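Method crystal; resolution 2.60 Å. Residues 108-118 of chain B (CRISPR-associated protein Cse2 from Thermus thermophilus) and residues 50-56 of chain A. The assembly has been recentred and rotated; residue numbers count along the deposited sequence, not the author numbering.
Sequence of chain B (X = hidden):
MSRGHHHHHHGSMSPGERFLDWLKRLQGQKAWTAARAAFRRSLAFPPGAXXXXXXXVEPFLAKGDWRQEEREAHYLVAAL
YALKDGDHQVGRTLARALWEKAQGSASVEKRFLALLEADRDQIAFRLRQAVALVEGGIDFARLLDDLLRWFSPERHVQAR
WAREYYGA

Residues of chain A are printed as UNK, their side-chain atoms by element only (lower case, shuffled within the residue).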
# COMPACT_ATOMS: atom_id res chain seq x y z
N VAL B 108 -11.41 -7.57 -12.07
CA VAL B 108 -10.12 -6.96 -12.28
C VAL B 108 -9.57 -6.50 -10.95
O VAL B 108 -8.41 -6.72 -10.68
CB VAL B 108 -10.21 -5.74 -13.21
CG1 VAL B 108 -9.19 -4.72 -12.84
CG2 VAL B 108 -10.01 -6.16 -14.64
N GLU B 109 -10.41 -5.90 -10.12
CA GLU B 109 -9.96 -5.38 -8.83
C GLU B 109 -9.32 -6.45 -7.98
O GLU B 109 -8.38 -6.19 -7.27
CB GLU B 109 -11.06 -4.67 -8.07
CG GLU B 109 -10.55 -4.16 -6.73
CD GLU B 109 -11.53 -3.29 -5.97
OE1 GLU B 109 -11.07 -2.50 -5.13
OE2 GLU B 109 -12.74 -3.37 -6.18
N LYS B 110 -9.82 -7.67 -8.09
CA LYS B 110 -9.13 -8.78 -7.46
C LYS B 110 -7.74 -9.03 -8.04
O LYS B 110 -6.81 -9.27 -7.28
CB LYS B 110 -9.96 -10.05 -7.54
CG LYS B 110 -9.62 -11.05 -6.44
CD LYS B 110 -10.76 -12.03 -6.21
CE LYS B 110 -12.04 -11.34 -5.73
NZ LYS B 110 -13.07 -11.30 -6.83
N ARG B 111 -7.62 -8.99 -9.37
CA ARG B 111 -6.32 -9.16 -10.05
C ARG B 111 -5.30 -8.13 -9.59
O ARG B 111 -4.17 -8.46 -9.30
CB ARG B 111 -6.47 -9.06 -11.57
CG ARG B 111 -6.14 -10.33 -12.34
CD ARG B 111 -6.24 -10.14 -13.85
NE ARG B 111 -6.95 -11.22 -14.56
CZ ARG B 111 -8.27 -11.23 -14.86
NH1 ARG B 111 -9.09 -10.22 -14.51
NH2 ARG B 111 -8.78 -12.27 -15.52
N PHE B 112 -5.73 -6.88 -9.53
CA PHE B 112 -4.89 -5.80 -9.08
C PHE B 112 -4.39 -5.98 -7.64
O PHE B 112 -3.23 -5.74 -7.34
CB PHE B 112 -5.64 -4.49 -9.21
CG PHE B 112 -4.89 -3.32 -8.68
CD1 PHE B 112 -3.65 -3.00 -9.22
CD2 PHE B 112 -5.40 -2.54 -7.66
CE1 PHE B 112 -2.95 -1.94 -8.74
CE2 PHE B 112 -4.71 -1.48 -7.21
CZ PHE B 112 -3.48 -1.18 -7.73
N LEU B 113 -5.27 -6.35 -6.74
CA LEU B 113 -4.85 -6.58 -5.36
C LEU B 113 -3.92 -7.78 -5.28
O LEU B 113 -2.94 -7.80 -4.55
CB LEU B 113 -6.07 -6.72 -4.46
CG LEU B 113 -6.85 -5.41 -4.42
CD1 LEU B 113 -8.18 -5.48 -3.69
CD2 LEU B 113 -6.00 -4.33 -3.84
N ALA B 114 -4.24 -8.78 -6.07
CA ALA B 114 -3.51 -10.01 -6.03
C ALA B 114 -2.10 -9.72 -6.50
O ALA B 114 -1.16 -10.40 -6.14
CB ALA B 114 -4.18 -10.96 -6.92
N LEU B 115 -1.98 -8.69 -7.31
CA LEU B 115 -0.70 -8.20 -7.76
C LEU B 115 0.10 -7.60 -6.63
O LEU B 115 1.29 -7.83 -6.53
CB LEU B 115 -0.92 -7.17 -8.85
CG LEU B 115 0.26 -6.86 -9.76
CD1 LEU B 115 0.96 -8.10 -10.19
CD2 LEU B 115 -0.31 -6.20 -10.94
N LEU B 116 -0.57 -6.86 -5.75
CA LEU B 116 0.11 -6.18 -4.66
C LEU B 116 0.63 -7.13 -3.61
O LEU B 116 1.67 -6.90 -3.02
CB LEU B 116 -0.76 -5.09 -4.08
CG LEU B 116 -1.27 -4.16 -5.17
CD1 LEU B 116 -2.39 -3.34 -4.70
CD2 LEU B 116 -0.20 -3.26 -5.66
N GLU B 117 -0.07 -8.23 -3.43
CA GLU B 117 0.32 -9.20 -2.41
C GLU B 117 1.20 -10.29 -2.91
O GLU B 117 1.48 -11.21 -2.21
CB GLU B 117 -0.88 -9.85 -1.78
CG GLU B 117 -2.14 -9.42 -2.39
CD GLU B 117 -3.30 -10.19 -1.84
OE1 GLU B 117 -3.56 -11.27 -2.39
OE2 GLU B 117 -3.92 -9.75 -0.86
N ALA B 118 1.62 -10.17 -4.15
CA ALA B 118 2.46 -11.18 -4.73
C ALA B 118 3.84 -11.14 -4.10
O ALA B 118 4.39 -10.07 -3.84
CB ALA B 118 2.54 -10.96 -6.20
N UNK A 50 -1.43 -3.67 3.68
CA UNK A 50 -2.24 -4.86 3.51
C UNK A 50 -3.28 -4.57 2.45
O UNK A 50 -4.13 -3.72 2.62
c UNK A 50 -3.65 -6.52 4.79
c UNK A 50 -5.12 -8.83 4.63
c UNK A 50 -3.03 -7.78 4.64
c UNK A 50 -5.75 -7.63 4.78
c UNK A 50 -2.86 -5.27 4.85
c UNK A 50 -5.02 -6.48 4.86
c UNK A 50 -3.77 -8.93 4.56
o UNK A 50 -5.84 -9.96 4.56
N UNK A 51 -3.17 -5.26 1.32
CA UNK A 51 -4.03 -5.04 0.17
C UNK A 51 -5.51 -5.38 0.29
O UNK A 51 -6.32 -4.63 -0.23
c UNK A 51 -1.98 -5.82 -0.56
c UNK A 51 -1.93 -5.93 0.91
c UNK A 51 -3.38 -5.90 -0.88
N UNK A 52 -5.85 -6.48 0.96
CA UNK A 52 -7.24 -6.87 1.10
C UNK A 52 -8.09 -5.86 1.84
O UNK A 52 -9.29 -5.87 1.69
c UNK A 52 -7.03 -9.33 0.75
n UNK A 52 -7.88 -11.63 1.01
n UNK A 52 -9.98 -12.54 0.93
c UNK A 52 -7.36 -8.23 1.72
n UNK A 52 -9.62 -10.68 2.23
c UNK A 52 -6.87 -10.67 1.44
c UNK A 52 -9.16 -11.62 1.40
N UNK A 53 -7.47 -4.98 2.62
CA UNK A 53 -8.17 -3.91 3.32
C UNK A 53 -8.34 -2.68 2.45
O UNK A 53 -9.04 -1.76 2.81
c UNK A 53 -7.44 -3.51 4.57
N UNK A 54 -7.68 -2.68 1.30
CA UNK A 54 -7.65 -1.51 0.43
C UNK A 54 -8.98 -1.05 -0.15
O UNK A 54 -9.28 0.13 -0.21
s UNK A 54 -3.98 -1.73 -1.38
c UNK A 54 -2.60 -1.00 -0.57
c UNK A 54 -5.29 -1.14 -0.37
c UNK A 54 -6.63 -1.72 -0.68
N UNK A 55 -9.79 -1.98 -0.59
CA UNK A 55 -11.01 -1.65 -1.30
C UNK A 55 -11.94 -0.84 -0.44
O UNK A 55 -12.71 -0.04 -0.92
c UNK A 55 -9.54 -3.42 -0.59
c UNK A 55 -10.57 -3.92 -1.49
c UNK A 55 -11.63 -3.00 -1.54
N UNK A 56 -11.89 -1.09 0.85
CA UNK A 56 -12.72 -0.39 1.77
C UNK A 56 -12.25 1.02 2.14
O UNK A 56 -13.02 1.83 2.65
c UNK A 56 -12.92 -1.28 2.99
c UNK A 56 -13.35 -2.66 2.60
c UNK A 56 -12.91 -4.99 2.40
o UNK A 56 -14.53 -6.41 1.46
c UNK A 56 -14.98 -4.11 1.64
c UNK A 56 -12.52 -3.74 2.78
c UNK A 56 -14.58 -2.87 2.01
c UNK A 56 -14.14 -5.16 1.83

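Position 50 of chain A carries eight side-chain atoms: one carbon, then a six-membered carbon ring bearing a single oxygen. Its CA-to-CB bond points away from the chain B stretch, and although the ring end comes nearer, it makes no contact. The ring and oxygen are a phenol, and the residue is A:Tyr50.

Position 51 has three side-chain carbons that close a ring onto the backbone nitrogen. The ring packs on B:Leu116 and also touches B:Leu113 and B:Glu117. Such a ring leaves one candidate, A:Pro51. A:Pro51 CG lies 3.8 Å from B:Leu116 CB, and A:Pro51 CB lies 3.9 Å from B:Glu117 OE2. The carbonyl does double work: A:Pro51 O accepts a 2.8 Å hydrogen bond from the backbone N of position 54 and also sits 3.6 Å from B:Leu113 CD2, a plain van der Waals approach.

Position 52 shows three carbons in a row, a nitrogen, then a carbon carrying two more nitrogens. Its carbon stem touches the carboxylate of B:Glu117. This guanidinium-tipped chain is A:Arg52. No salt bridge forms with B:Glu117: the closest approach is B:Glu117 OE2 to A:Arg52 CG, at 3.5 Å. The carboxylate meets the aliphatic stem, while the guanidinium runs on past it.

Position 53 has a single side-chain carbon. It points away from the chain B stretch and makes no contact with it. One carbon alone means A:Ala53.

At position 54 the side chain is unbranched: two carbons, a sulfur, one more carbon. The sulfur touches B:Leu113 and B:Leu116. This thioether is A:Met54. With chi2 and chi3 both t, it reaches both leucines, placing A:Met54 SD 4.1 Å from B:Leu113 CD2 and 4.0 Å from B:Leu116 CD1.

Position 55 again closes three carbons onto the backbone nitrogen, and the ring touches both an apolar and an acidic side chain, B:Leu113 and B:Glu109. The closed ring gives A:Pro55. A:Pro55 CG lies 3.6 Å from B:Leu113 CD1, and A:Pro55 CB is 3.7 Å from B:Glu109 OE1.

Position 56 repeats the one-carbon, six-membered ring and oxygen pattern of a phenol. Its CA-to-CB bond is directed sideways, and although the side-chain end comes nearer, it stays out of contact with the chain B stretch. This is A:Tyr56.

The contact works by apolar packing, with no hydrogen bond crossing it. On chain B, B:Glu109, B:Leu113 and B:Leu116 follow the i, i+4, i+7 spacing that puts side chains on one helical face, and B:Glu117, the first residue to leave helical phi/psi, extends that face. Chain A answers with its own short repeat: A:Pro51, A:Met54 and A:Pro55 all point toward the helix, while A:Ala53 points away. B:Leu113 is the hub, touching all three. The design rule is economical: two compact proline rings and one flexible thioether dock on a pair of leucines, and the acidic side chains of B:Glu109 and B:Glu117 touch carbon across the contact without pairing with a charge.

Chain A 50-56: YPRAMPY
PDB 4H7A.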